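PDB 3QDH: fimbrial structural subunit, which forms the shaft of Actinomyces type 2 fimbriae and probably mediates adhesion to streptococci and host cells in oral biofilm. Local coordinates for residues F183-A188 with I221-L226; N16-G21 with T244-V249; V85-E90 with K101-V106; V28-P33 with K42-R47. All coordinates share one frame; numbering follows the deposited sequence.

Contact 1: F183-A188 with I221-L226; sequences FQLYKA and INVKGL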
loop_
_atom_site.group_PDB
_atom_site.type_symbol
_atom_site.label_atom_id
_atom_site.label_comp_id
_atom_site.label_asym_id
_atom_site.label_seq_id
_atom_site.Cartn_x
_atom_site.Cartn_y
_atom_site.Cartn_z
ATOM N N PHE A 183 -20.097 15.755 1.608
ATOM C CA PHE A 183 -18.899 15.935 2.430
ATOM C C PHE A 183 -17.632 15.669 1.618
ATOM O O PHE A 183 -17.671 15.013 0.576
ATOM C CB PHE A 183 -18.914 14.976 3.633
ATOM C CG PHE A 183 -19.974 15.279 4.664
ATOM C CD1 PHE A 183 -19.695 16.107 5.749
ATOM C CD2 PHE A 183 -21.242 14.703 4.573
ATOM C CE1 PHE A 183 -20.670 16.373 6.718
ATOM C CE2 PHE A 183 -22.220 14.960 5.538
ATOM C CZ PHE A 183 -21.936 15.796 6.608
ATOM N N GLN A 184 -16.512 16.194 2.111
ATOM C CA GLN A 184 -15.187 15.931 1.553
ATOM C C GLN A 184 -14.202 15.699 2.701
ATOM O O GLN A 184 -14.300 16.343 3.747
ATOM C CB GLN A 184 -14.718 17.100 0.673
ATOM C CG GLN A 184 -15.536 17.298 -0.607
ATOM C CD GLN A 184 -14.821 18.134 -1.653
ATOM O OE1 GLN A 184 -14.278 19.200 -1.359
ATOM N NE2 GLN A 184 -14.833 17.656 -2.893
ATOM N N LEU A 185 -13.270 14.766 2.510
ATOM C CA LEU A 185 -12.287 14.423 3.541
ATOM C C LEU A 185 -10.905 14.998 3.245
ATOM O O LEU A 185 -10.430 14.944 2.108
ATOM C CB LEU A 185 -12.194 12.904 3.724
ATOM C CG LEU A 185 -13.221 12.247 4.648
ATOM C CD1 LEU A 185 -13.402 10.778 4.298
ATOM C CD2 LEU A 185 -12.839 12.420 6.122
ATOM N N TYR A 186 -10.269 15.535 4.283
ATOM C CA TYR A 186 -8.944 16.135 4.161
ATOM C C TYR A 186 -7.949 15.534 5.151
ATOM O O TYR A 186 -8.325 15.071 6.232
ATOM C CB TYR A 186 -9.013 17.654 4.378
ATOM C CG TYR A 186 -9.681 18.440 3.264
ATOM C CD1 TYR A 186 -11.061 18.664 3.270
ATOM C CD2 TYR A 186 -8.929 18.982 2.217
ATOM C CE1 TYR A 186 -11.679 19.399 2.257
ATOM C CE2 TYR A 186 -9.539 19.717 1.195
ATOM C CZ TYR A 186 -10.912 19.922 1.221
ATOM O OH TYR A 186 -11.519 20.645 0.212
ATOM N N LYS A 187 -6.676 15.551 4.765
ATOM C CA LYS A 187 -5.575 15.273 5.681
ATOM C C LYS A 187 -5.520 16.370 6.751
ATOM O O LYS A 187 -5.656 17.552 6.436
ATOM C CB LYS A 187 -4.255 15.230 4.905
ATOM C CG LYS A 187 -3.020 15.050 5.772
ATOM C CD LYS A 187 -1.753 15.410 5.018
ATOM C CE LYS A 187 -0.543 15.393 5.942
ATOM N NZ LYS A 187 -0.606 16.457 6.984
ATOM N N ALA A 188 -5.341 15.969 8.008
ATOM C CA ALA A 188 -5.170 16.911 9.118
ATOM C C ALA A 188 -3.711 17.355 9.234
ATOM O O ALA A 188 -2.799 16.590 8.913
ATOM C CB ALA A 188 -5.640 16.285 10.423
ATOM N N ILE A 221 -22.820 7.741 5.232
ATOM C CA ILE A 221 -21.662 7.522 4.362
ATOM C C ILE A 221 -20.744 6.519 5.060
ATOM O O ILE A 221 -20.329 6.739 6.200
ATOM C CB ILE A 221 -20.860 8.817 4.079
ATOM C CG1 ILE A 221 -21.725 9.865 3.375
ATOM C CG2 ILE A 221 -19.619 8.512 3.225
ATOM C CD1 ILE A 221 -21.157 11.269 3.440
ATOM N N ASN A 222 -20.439 5.417 4.381
ATOM C CA ASN A 222 -19.536 4.407 4.937
ATOM C C ASN A 222 -18.196 4.384 4.212
ATOM O O ASN A 222 -18.100 3.921 3.075
ATOM C CB ASN A 222 -20.194 3.022 4.935
ATOM C CG ASN A 222 -19.310 1.949 5.558
ATOM O OD1 ASN A 222 -18.379 2.245 6.314
ATOM N ND2 ASN A 222 -19.602 0.690 5.242
ATOM N N VAL A 223 -17.172 4.912 4.876
ATOM C CA VAL A 223 -15.806 4.912 4.355
ATOM C C VAL A 223 -15.100 3.657 4.860
ATOM O O VAL A 223 -14.757 3.561 6.037
ATOM C CB VAL A 223 -15.040 6.187 4.783
ATOM C CG1 VAL A 223 -13.628 6.191 4.217
ATOM C CG2 VAL A 223 -15.795 7.440 4.336
ATOM N N LYS A 224 -14.890 2.696 3.960
ATOM C CA LYS A 224 -14.398 1.370 4.342
ATOM C C LYS A 224 -12.892 1.298 4.635
ATOM O O LYS A 224 -12.389 0.260 5.072
ATOM C CB LYS A 224 -14.808 0.317 3.301
ATOM C CG LYS A 224 -16.208 -0.258 3.505
ATOM C CD LYS A 224 -16.442 -1.461 2.593
ATOM C CE LYS A 224 -17.543 -2.367 3.141
ATOM N NZ LYS A 224 -17.882 -3.492 2.214
ATOM N N GLY A 225 -12.178 2.396 4.420
ATOM C CA GLY A 225 -10.758 2.426 4.742
ATOM C C GLY A 225 -10.114 3.783 4.614
ATOM O O GLY A 225 -10.217 4.430 3.573
ATOM N N LEU A 226 -9.456 4.206 5.691
ATOM C CA LEU A 226 -8.556 5.357 5.680
ATOM C C LEU A 226 -7.234 4.953 6.327
ATOM O O LEU A 226 -7.225 4.215 7.313
ATOM C CB LEU A 226 -9.172 6.552 6.432
ATOM C CG LEU A 226 -10.326 7.316 5.752
ATOM C CD1 LEU A 226 -11.057 8.193 6.765
ATOM C CD2 LEU A 226 -9.851 8.163 4.583
#
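The ring of Phe-183 is the one flat group in this contact, and Ile-221 meets it obliquely. The terminal methyl CD1 of Ile-221 lies 3.6 Å from ring atom CD2 of Phe-183. It sits neither squarely over the ring nor in its plane. The isoleucine reaches the ring because CG1 stands beside its own backbone N (chi1 -61°) and CD1 extends onward from there. The Phe-183 side chain also touches Leu-250 and Glu-252 of strand 245-254, and Lys-165 of strand 154-165.

The rest of the interface is aliphatic. Leu-185 uses a single branch, CD1, for both of its partners. That methyl is 4.1 Å from CG2 of Val-223 and 4.3 Å from CD1 of Leu-226. Leu-185 and Val-223 run past each other in opposite directions, so they meet alongside and not end-on. All five touching residues are buried, and the bonding between the segments is purely van der Waals.

The axes of the two strand segments approach to 10.9 Å, with their N-to-C directions 28° apart. This is the spacing of two sheets packed face to face, as expected of the beta sandwich in the SpaA-like, CnaB-type domain of this pilin. Leu-161 and Ile-163 of strand 154-165 join the core beside Leu-185, Val-223 and Ile-221. Leu-213 of strand 213-214 touches Leu-185, Ile-221 and Val-223. Strand 182-188 is paired with strand 245-254 in one sheet, whereas strand 220-230 is paired with strand 154-165 in the facing one.

Contact 2: N16-G21 with T244-V249; sequences NGYGVG and TARCYV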
loop_
_atom_site.group_PDB
_atom_site.type_symbol
_atom_site.label_atom_id
_atom_site.label_comp_id
_atom_site.label_asym_id
_atom_site.label_seq_id
_atom_site.Cartn_x
_atom_site.Cartn_y
_atom_site.Cartn_z
ATOM N N ASN A 16 0.406 7.560 -2.630
ATOM C CA ASN A 16 -0.543 6.686 -3.305
ATOM C C ASN A 16 -2.009 6.964 -2.953
ATOM O O ASN A 16 -2.916 6.509 -3.653
ATOM C CB ASN A 16 -0.175 5.217 -3.058
ATOM C CG ASN A 16 1.238 4.875 -3.542
ATOM O OD1 ASN A 16 2.074 4.382 -2.770
ATOM N ND2 ASN A 16 1.513 5.153 -4.818
ATOM N N GLY A 17 -2.235 7.721 -1.882
ATOM C CA GLY A 17 -3.597 8.098 -1.483
ATOM C C GLY A 17 -4.023 7.480 -0.165
ATOM O O GLY A 17 -3.761 6.302 0.098
ATOM N N TYR A 18 -4.684 8.286 0.664
ATOM C CA TYR A 18 -5.074 7.889 2.016
ATOM C C TYR A 18 -6.323 7.017 2.082
ATOM O O TYR A 18 -6.577 6.375 3.101
ATOM C CB TYR A 18 -5.332 9.123 2.878
ATOM C CG TYR A 18 -4.149 10.023 3.092
ATOM C CD1 TYR A 18 -2.998 9.556 3.731
ATOM C CD2 TYR A 18 -4.190 11.359 2.687
ATOM C CE1 TYR A 18 -1.915 10.385 3.940
ATOM C CE2 TYR A 18 -3.113 12.202 2.893
ATOM C CZ TYR A 18 -1.977 11.707 3.521
ATOM O OH TYR A 18 -0.904 12.535 3.732
ATOM N N GLY A 19 -7.117 7.016 1.016
ATOM C CA GLY A 19 -8.418 6.351 1.044
ATOM C C GLY A 19 -8.465 4.983 0.403
ATOM O O GLY A 19 -7.611 4.632 -0.414
ATOM N N VAL A 20 -9.481 4.215 0.789
ATOM C CA VAL A 20 -9.808 2.940 0.165
ATOM C C VAL A 20 -9.900 3.092 -1.364
ATOM O O VAL A 20 -10.440 4.083 -1.871
ATOM C CB VAL A 20 -11.119 2.353 0.781
ATOM C CG1 VAL A 20 -12.316 3.307 0.593
ATOM C CG2 VAL A 20 -11.427 0.981 0.237
ATOM N N GLY A 21 -9.354 2.117 -2.085
ATOM C CA GLY A 21 -9.264 2.191 -3.545
ATOM C C GLY A 21 -7.914 2.688 -4.023
ATOM O O GLY A 21 -7.645 2.702 -5.228
ATOM N N THR A 244 -1.920 3.900 16.460
ATOM C CA THR A 244 -3.097 3.068 16.229
ATOM C C THR A 244 -4.325 3.924 15.905
ATOM O O THR A 244 -5.440 3.407 15.806
ATOM C CB THR A 244 -3.426 2.198 17.463
ATOM O OG1 THR A 244 -3.439 3.026 18.635
ATOM C CG2 THR A 244 -2.413 1.077 17.634
ATOM N N ALA A 245 -4.108 5.228 15.758
ATOM C CA ALA A 245 -5.159 6.184 15.414
ATOM C C ALA A 245 -4.560 7.365 14.655
ATOM O O ALA A 245 -3.415 7.737 14.898
ATOM C CB ALA A 245 -5.883 6.668 16.677
ATOM N N ARG A 246 -5.333 7.943 13.733
ATOM C CA ARG A 246 -4.893 9.103 12.952
ATOM C C ARG A 246 -6.041 10.093 12.745
ATOM O O ARG A 246 -7.194 9.684 12.571
ATOM C CB ARG A 246 -4.318 8.666 11.596
ATOM C CG ARG A 246 -3.572 9.768 10.847
ATOM C CD ARG A 246 -3.220 9.373 9.418
ATOM N NE ARG A 246 -2.872 10.539 8.602
ATOM C CZ ARG A 246 -1.657 10.815 8.131
ATOM N NH1 ARG A 246 -0.628 10.007 8.372
ATOM N NH2 ARG A 246 -1.471 11.908 7.403
ATOM N N CYS A 247 -5.712 11.386 12.764
ATOM C CA CYS A 247 -6.689 12.462 12.578
ATOM C C CYS A 247 -6.907 12.822 11.113
ATOM O O CYS A 247 -5.959 12.897 10.319
ATOM C CB CYS A 247 -6.262 13.733 13.319
ATOM S SG CYS A 247 -6.034 13.596 15.091
ATOM N N TYR A 248 -8.173 13.060 10.779
ATOM C CA TYR A 248 -8.567 13.626 9.497
ATOM C C TYR A 248 -9.540 14.787 9.735
ATOM O O TYR A 248 -9.997 15.002 10.861
ATOM C CB TYR A 248 -9.228 12.564 8.621
ATOM C CG TYR A 248 -8.281 11.555 8.012
ATOM C CD1 TYR A 248 -7.796 11.729 6.718
ATOM C CD2 TYR A 248 -7.888 10.417 8.720
ATOM C CE1 TYR A 248 -6.933 10.805 6.142
ATOM C CE2 TYR A 248 -7.020 9.480 8.150
ATOM C CZ TYR A 248 -6.549 9.686 6.859
ATOM O OH TYR A 248 -5.702 8.779 6.273
ATOM N N VAL A 249 -9.838 15.530 8.672
ATOM C CA VAL A 249 -10.751 16.675 8.743
ATOM C C VAL A 249 -11.909 16.499 7.754
ATOM O O VAL A 249 -11.703 16.413 6.538
ATOM C CB VAL A 249 -10.008 18.017 8.497
ATOM C CG1 VAL A 249 -10.988 19.189 8.450
ATOM C CG2 VAL A 249 -8.955 18.252 9.573
#
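Tyr-18 meets two residues of strand 245-249, Tyr-248 near the CB end of Tyr-18 and Arg-246 near the Tyr-18 hydroxyl. The closer packing is at the CB end. CB of Tyr-18 lies 3.4 Å from OH of Tyr-248 and 4.0 Å from its CE1, at the edge of the Tyr-248 ring and near its plane. The two tyrosines therefore do not stack. The hydroxyl of Tyr-248 is hydrogen-bonded to the carbonyl O of Phe-227.

The looser part is at the far end of the Tyr-18 ring. Here CE1 of Tyr-18 lies over one face of the Arg-246 guanidinium, 3.8 Å from NH2. The two planes are 37° apart, which is too tilted for a flat stack. Arg-246 reaches this far because its chain is extended, with CG opposite the backbone N (chi1 -168°). Asp-238 ties the two together: one carboxylate oxygen makes a salt bridge to Arg-246 NH2, and the other is hydrogen-bonded to Tyr-18 OH. Arg-246 NH1 is hydrogen-bonded to OH of Tyr-192. All three touching residues are buried, so even this looser end is not a solvent face.

The contact joins two modules. From the loop between strands 7-8 and 23-31, backbone hydrogen bonds join Tyr-18 to Phe-227 and Val-20 to Gly-225 of strand 220-230, in the SpaA-like domain. Cys-247, in strand 245-254, is disulfide-bonded to Cys-196. Lys-187 of strand 182-188 packs on Tyr-18, and Val-271 and Ile-273 of strand 268-274 touch Tyr-248.

Contact 3: V85-E90 with K101-V106; sequences VTFTAE and KKVSAV. With ZN (zinc ion), chain B.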
loop_
_atom_site.group_PDB
_atom_site.type_symbol
_atom_site.label_atom_id
_atom_site.label_comp_id
_atom_site.label_asym_id
_atom_site.label_seq_id
_atom_site.Cartn_x
_atom_site.Cartn_y
_atom_site.Cartn_z
ATOM N N VAL A 85 8.145 -12.295 -9.832
ATOM C CA VAL A 85 9.027 -11.616 -10.778
ATOM C C VAL A 85 10.132 -12.626 -11.031
ATOM O O VAL A 85 10.957 -12.904 -10.155
ATOM C CB VAL A 85 9.629 -10.320 -10.191
ATOM C CG1 VAL A 85 10.618 -9.672 -11.214
ATOM C CG2 VAL A 85 8.524 -9.360 -9.779
ATOM N N THR A 86 10.121 -13.202 -12.223
ATOM C CA THR A 86 10.980 -14.328 -12.518
ATOM C C THR A 86 11.945 -13.882 -13.595
ATOM O O THR A 86 11.526 -13.441 -14.669
ATOM C CB THR A 86 10.141 -15.546 -12.998
ATOM O OG1 THR A 86 9.151 -15.861 -12.009
ATOM C CG2 THR A 86 11.023 -16.755 -13.217
ATOM N N PHE A 87 13.230 -13.959 -13.295
ATOM C CA PHE A 87 14.231 -13.457 -14.229
ATOM C C PHE A 87 14.489 -14.469 -15.340
ATOM O O PHE A 87 14.526 -15.663 -15.091
ATOM C CB PHE A 87 15.487 -13.033 -13.482
ATOM C CG PHE A 87 15.316 -11.717 -12.763
ATOM C CD1 PHE A 87 15.633 -10.519 -13.404
ATOM C CD2 PHE A 87 14.794 -11.679 -11.470
ATOM C CE1 PHE A 87 15.441 -9.289 -12.765
ATOM C CE2 PHE A 87 14.596 -10.454 -10.815
ATOM C CZ PHE A 87 14.927 -9.252 -11.472
ATOM N N THR A 88 14.647 -13.978 -16.566
ATOM C CA THR A 88 14.837 -14.843 -17.722
ATOM C C THR A 88 16.322 -15.195 -17.826
ATOM O O THR A 88 17.132 -14.709 -17.039
ATOM C CB THR A 88 14.422 -14.114 -19.016
ATOM O OG1 THR A 88 15.216 -12.931 -19.129
ATOM C CG2 THR A 88 12.920 -13.748 -18.999
ATOM N N ALA A 89 16.700 -15.996 -18.819
ATOM C CA ALA A 89 18.115 -16.347 -18.990
ATOM C C ALA A 89 19.046 -15.116 -19.044
ATOM O O ALA A 89 20.083 -15.083 -18.368
ATOM C CB ALA A 89 18.306 -17.233 -20.225
ATOM N N GLU A 90 18.661 -14.109 -19.830
ATOM C CA GLU A 90 19.423 -12.847 -19.946
ATOM C C GLU A 90 19.516 -12.140 -18.601
ATOM O O GLU A 90 20.563 -11.599 -18.230
ATOM C CB GLU A 90 18.690 -11.864 -20.855
ATOM C CG GLU A 90 18.914 -11.955 -22.306
ATOM C CD GLU A 90 17.836 -11.168 -23.062
ATOM O OE1 GLU A 90 17.553 -9.978 -22.735
ATOM O OE2 GLU A 90 17.258 -11.762 -23.986
ATOM N N LYS A 101 24.875 -6.046 -5.787
ATOM C CA LYS A 101 23.880 -5.073 -6.224
ATOM C C LYS A 101 22.474 -5.529 -5.875
ATOM O O LYS A 101 22.183 -6.738 -5.877
ATOM C CB LYS A 101 23.986 -4.795 -7.730
ATOM C CG LYS A 101 25.392 -4.380 -8.220
ATOM C CD LYS A 101 25.813 -2.995 -7.718
ATOM C CE LYS A 101 27.131 -2.565 -8.376
ATOM N NZ LYS A 101 27.957 -1.721 -7.466
ATOM N N LYS A 102 21.596 -4.566 -5.602
ATOM C CA LYS A 102 20.215 -4.898 -5.244
ATOM C C LYS A 102 19.301 -5.240 -6.413
ATOM O O LYS A 102 19.167 -4.472 -7.376
ATOM C CB LYS A 102 19.592 -3.808 -4.368
ATOM C CG LYS A 102 20.083 -3.852 -2.926
ATOM C CD LYS A 102 19.528 -2.678 -2.117
ATOM C CE LYS A 102 20.340 -2.477 -0.838
ATOM N NZ LYS A 102 20.194 -1.084 -0.301
ATOM N N VAL A 103 18.688 -6.420 -6.312
ATOM C CA VAL A 103 17.630 -6.858 -7.208
ATOM C C VAL A 103 16.310 -6.519 -6.517
ATOM O O VAL A 103 16.085 -6.950 -5.379
ATOM C CB VAL A 103 17.669 -8.386 -7.422
ATOM C CG1 VAL A 103 16.658 -8.781 -8.482
ATOM C CG2 VAL A 103 19.100 -8.874 -7.785
ATOM N N SER A 104 15.443 -5.767 -7.194
ATOM C CA SER A 104 14.231 -5.259 -6.549
ATOM C C SER A 104 12.993 -5.201 -7.440
ATOM O O SER A 104 13.077 -5.268 -8.667
ATOM C CB SER A 104 14.502 -3.879 -5.917
ATOM O OG SER A 104 14.829 -2.923 -6.907
ATOM N N ALA A 105 11.835 -5.098 -6.792
ATOM C CA ALA A 105 10.587 -4.799 -7.460
ATOM C C ALA A 105 9.645 -4.165 -6.449
ATOM O O ALA A 105 9.878 -4.239 -5.244
ATOM C CB ALA A 105 9.973 -6.058 -8.052
ATOM N N VAL A 106 8.588 -3.537 -6.945
ATOM C CA VAL A 106 7.577 -2.951 -6.070
ATOM C C VAL A 106 6.304 -3.773 -6.234
ATOM O O VAL A 106 5.668 -3.732 -7.290
ATOM C CB VAL A 106 7.319 -1.462 -6.419
ATOM C CG1 VAL A 106 6.191 -0.885 -5.559
ATOM C CG2 VAL A 106 8.594 -0.630 -6.245
HETATM ZN ZN ZN B . 18.060 -8.500 -21.538
#
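Phe-87 and Val-103 make the closer of two apolar contacts between these segments. The methyl CG1 of Val-103 is 3.5 Å from both CE2 and CZ of Phe-87, so it touches the far end of the ring. The approach is oblique, and the two side chains point past each other in opposite directions. CG1 is placed there by standing opposite the valine's own backbone N (chi1 -173°). The second apolar pair is smaller: CG2 of Val-85 lies 4.0 Å from CB of Ala-105. Val-62 of strand 57-64 touches both Val-85 and Phe-87, and Ile-95 of helix 89-96 touches both Phe-87 and Val-103.

Metal binding comes from the other end of 85-90. OE1 of Glu-90 binds the zinc ion at 2.0 Å. OE2 is 4.2 Å from the metal, so the carboxylate binds through one oxygen. Asp-70 and Asp-73 supply the other two ligands from this chain.

Side-chain hydrogen bonds form the third group. Thr-72 OG1 is hydrogen-bonded to the liganding oxygen of Glu-90. Thr-88, at the N-cap position of helix 89-96, uses OG1 to bond the carbonyl O of Thr-72.

The chemistry is divided along one short segment. Apolar side chains pack strand 82-87 against strand 102-111 of the facing sheet. Just beyond them, the three carboxylate ligands of this chain would probably lose much of their mutual repulsion on binding zinc.

Contact 4: V28-P33 with K42-R47; sequences VSSTAP and KYFQLR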
loop_
_atom_site.group_PDB
_atom_site.type_symbol
_atom_site.label_atom_id
_atom_site.label_comp_id
_atom_site.label_asym_id
_atom_site.label_seq_id
_atom_site.Cartn_x
_atom_site.Cartn_y
_atom_site.Cartn_z
ATOM N N VAL A 28 10.557 -4.230 -2.488
ATOM C CA VAL A 28 11.159 -5.486 -2.051
ATOM C C VAL A 28 12.530 -5.579 -2.710
ATOM O O VAL A 28 12.657 -5.304 -3.909
ATOM C CB VAL A 28 10.278 -6.725 -2.443
ATOM C CG1 VAL A 28 11.053 -8.029 -2.278
ATOM C CG2 VAL A 28 8.987 -6.768 -1.612
ATOM N N SER A 29 13.557 -5.929 -1.941
ATOM C CA SER A 29 14.900 -6.062 -2.514
ATOM C C SER A 29 15.746 -7.180 -1.893
ATOM O O SER A 29 15.591 -7.530 -0.723
ATOM C CB SER A 29 15.660 -4.722 -2.507
ATOM O OG SER A 29 16.051 -4.361 -1.202
ATOM N N SER A 30 16.641 -7.730 -2.710
ATOM C CA SER A 30 17.579 -8.751 -2.275
ATOM C C SER A 30 18.956 -8.444 -2.868
ATOM O O SER A 30 19.088 -8.216 -4.080
ATOM C CB SER A 30 17.090 -10.132 -2.731
ATOM O OG SER A 30 17.954 -11.153 -2.252
ATOM N N THR A 31 19.977 -8.423 -2.019
ATOM C CA THR A 31 21.338 -8.165 -2.492
ATOM C C THR A 31 21.855 -9.411 -3.210
ATOM O O THR A 31 21.827 -10.505 -2.656
ATOM C CB THR A 31 22.279 -7.795 -1.333
ATOM O OG1 THR A 31 21.840 -6.565 -0.741
ATOM C CG2 THR A 31 23.716 -7.624 -1.842
ATOM N N ALA A 32 22.306 -9.239 -4.457
ATOM C CA ALA A 32 22.821 -10.358 -5.239
ATOM C C ALA A 32 24.123 -10.897 -4.636
ATOM O O ALA A 32 25.053 -10.126 -4.355
ATOM C CB ALA A 32 23.019 -9.945 -6.708
ATOM N N PRO A 33 24.195 -12.224 -4.416
ATOM C CA PRO A 33 25.411 -12.834 -3.877
ATOM C C PRO A 33 26.589 -12.731 -4.846
ATOM O O PRO A 33 26.403 -12.452 -6.034
ATOM C CB PRO A 33 25.020 -14.305 -3.692
ATOM C CG PRO A 33 23.931 -14.531 -4.646
ATOM C CD PRO A 33 23.167 -13.230 -4.739
ATOM N N LYS A 42 20.235 -21.256 -11.576
ATOM C CA LYS A 42 19.222 -22.082 -12.229
ATOM C C LYS A 42 17.978 -21.229 -12.382
ATOM O O LYS A 42 17.232 -21.345 -13.367
ATOM C CB LYS A 42 18.885 -23.305 -11.373
ATOM C CG LYS A 42 20.021 -24.318 -11.170
ATOM C CD LYS A 42 19.492 -25.439 -10.262
ATOM C CE LYS A 42 20.593 -26.187 -9.567
ATOM N NZ LYS A 42 20.032 -27.212 -8.629
ATOM N N TYR A 43 17.748 -20.368 -11.388
ATOM C CA TYR A 43 16.630 -19.443 -11.418
ATOM C C TYR A 43 16.806 -18.391 -10.328
ATOM O O TYR A 43 17.631 -18.552 -9.439
ATOM C CB TYR A 43 15.266 -20.180 -11.255
ATOM C CG TYR A 43 15.227 -21.106 -10.059
ATOM C CD1 TYR A 43 14.913 -20.627 -8.781
ATOM C CD2 TYR A 43 15.504 -22.474 -10.209
ATOM C CE1 TYR A 43 14.927 -21.499 -7.665
ATOM C CE2 TYR A 43 15.505 -23.347 -9.118
ATOM C CZ TYR A 43 15.216 -22.855 -7.857
ATOM O OH TYR A 43 15.208 -23.727 -6.794
ATOM N N PHE A 44 16.036 -17.318 -10.426
ATOM C CA PHE A 44 16.019 -16.243 -9.432
ATOM C C PHE A 44 14.657 -15.556 -9.519
ATOM O O PHE A 44 14.317 -14.961 -10.538
ATOM C CB PHE A 44 17.180 -15.248 -9.682
ATOM C CG PHE A 44 17.359 -14.222 -8.582
ATOM C CD1 PHE A 44 18.546 -14.164 -7.851
ATOM C CD2 PHE A 44 16.350 -13.317 -8.295
ATOM C CE1 PHE A 44 18.711 -13.213 -6.821
ATOM C CE2 PHE A 44 16.501 -12.362 -7.267
ATOM C CZ PHE A 44 17.679 -12.306 -6.544
ATOM N N GLN A 45 13.869 -15.641 -8.447
ATOM C CA GLN A 45 12.502 -15.132 -8.455
ATOM C C GLN A 45 12.200 -14.374 -7.171
ATOM O O GLN A 45 12.517 -14.856 -6.086
ATOM C CB GLN A 45 11.514 -16.304 -8.601
ATOM C CG GLN A 45 10.013 -15.926 -8.644
ATOM C CD GLN A 45 9.128 -17.164 -8.699
ATOM O OE1 GLN A 45 8.701 -17.607 -9.777
ATOM N NE2 GLN A 45 8.874 -17.744 -7.541
ATOM N N LEU A 46 11.577 -13.200 -7.299
ATOM C CA LEU A 46 10.990 -12.520 -6.152
ATOM C C LEU A 46 9.501 -12.895 -6.101
ATOM O O LEU A 46 8.793 -12.818 -7.112
ATOM C CB LEU A 46 11.170 -11.000 -6.254
ATOM C CG LEU A 46 12.612 -10.435 -6.278
ATOM C CD1 LEU A 46 12.581 -8.938 -6.589
ATOM C CD2 LEU A 46 13.372 -10.717 -4.975
ATOM N N ARG A 47 9.044 -13.314 -4.925
ATOM C CA ARG A 47 7.693 -13.840 -4.757
ATOM C C ARG A 47 7.023 -13.126 -3.595
ATOM O O ARG A 47 7.671 -12.816 -2.602
ATOM C CB ARG A 47 7.736 -15.336 -4.465
ATOM C CG ARG A 47 6.361 -16.018 -4.425
ATOM C CD ARG A 47 6.517 -17.509 -4.197
ATOM N NE ARG A 47 7.036 -18.202 -5.382
ATOM C CZ ARG A 47 7.189 -19.523 -5.466
ATOM N NH1 ARG A 47 6.874 -20.298 -4.421
ATOM N NH2 ARG A 47 7.652 -20.076 -6.587
#
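Ser-30 sets its CB against the edge of the Phe-44 ring, near the ring plane, with 4.4 Å between that carbon and CZ. The same carbon is also 4.4 Å from CD2 of Leu-46. Ser-30 turns one carbon toward both an aromatic and an aliphatic neighbour. Its hydroxyl has a different task. With OG opposite the backbone N (chi1 -177°), it forms a hydrogen bond to the carbonyl O of Ser-5. The buried polar atom is therefore satisfied without help from strand 43-47.

Leu-46 continues the packing with the same branch. Its CD2 methyl lies 4.5 Å from CG1 of Val-28, so one methyl meets both Val-28 and Ser-30. These are long carbon contacts, so the packing here is not tight. Even so, 195 Å² of surface is buried, most of it on Leu-46, Phe-44, Ser-30 and Val-28. Pro-33 and Ala-32 add a little cover at the end of the first segment.

The axes of the two short strands approach to 8.9 Å, and their N-to-C directions are 148° apart. They belong to different sheets, packed face to face across the core of the Sgo0707 N2-like module. Strand 23-31 pairs with strand 102-111, whose Val-103 touches Phe-44 and whose Phe-107 touches Val-28. Strand 39-49 pairs with strands 82-87 and 118-131, and Ala-123 of the latter reaches Val-28. Leu-92 and Ile-95 of helix 89-96 also touch the Phe-44 side chain.

How the contacts relate
Contacts 3 and 4 lie in one module, their centres 6 Å apart, and contacts 1 and 2 are likewise neighbours, 7 Å apart. The centres of one pair lie 32 to 39 Å from those of the other. Contacts 3 and 4 bridge the same two sheets: strand 102-111 lies beside 23-31, and strand 82-87 beside 39-49. Contacts 1 and 2 share the sheet of strands 182-188 and 245-254. Along the chain, contact 4 closes first, then contact 3, then contact 1, all nested inside the loop closed by contact 2. Contact 2 thus ties the N2-like module to the SpaA-like one, while the others hold each module's own core.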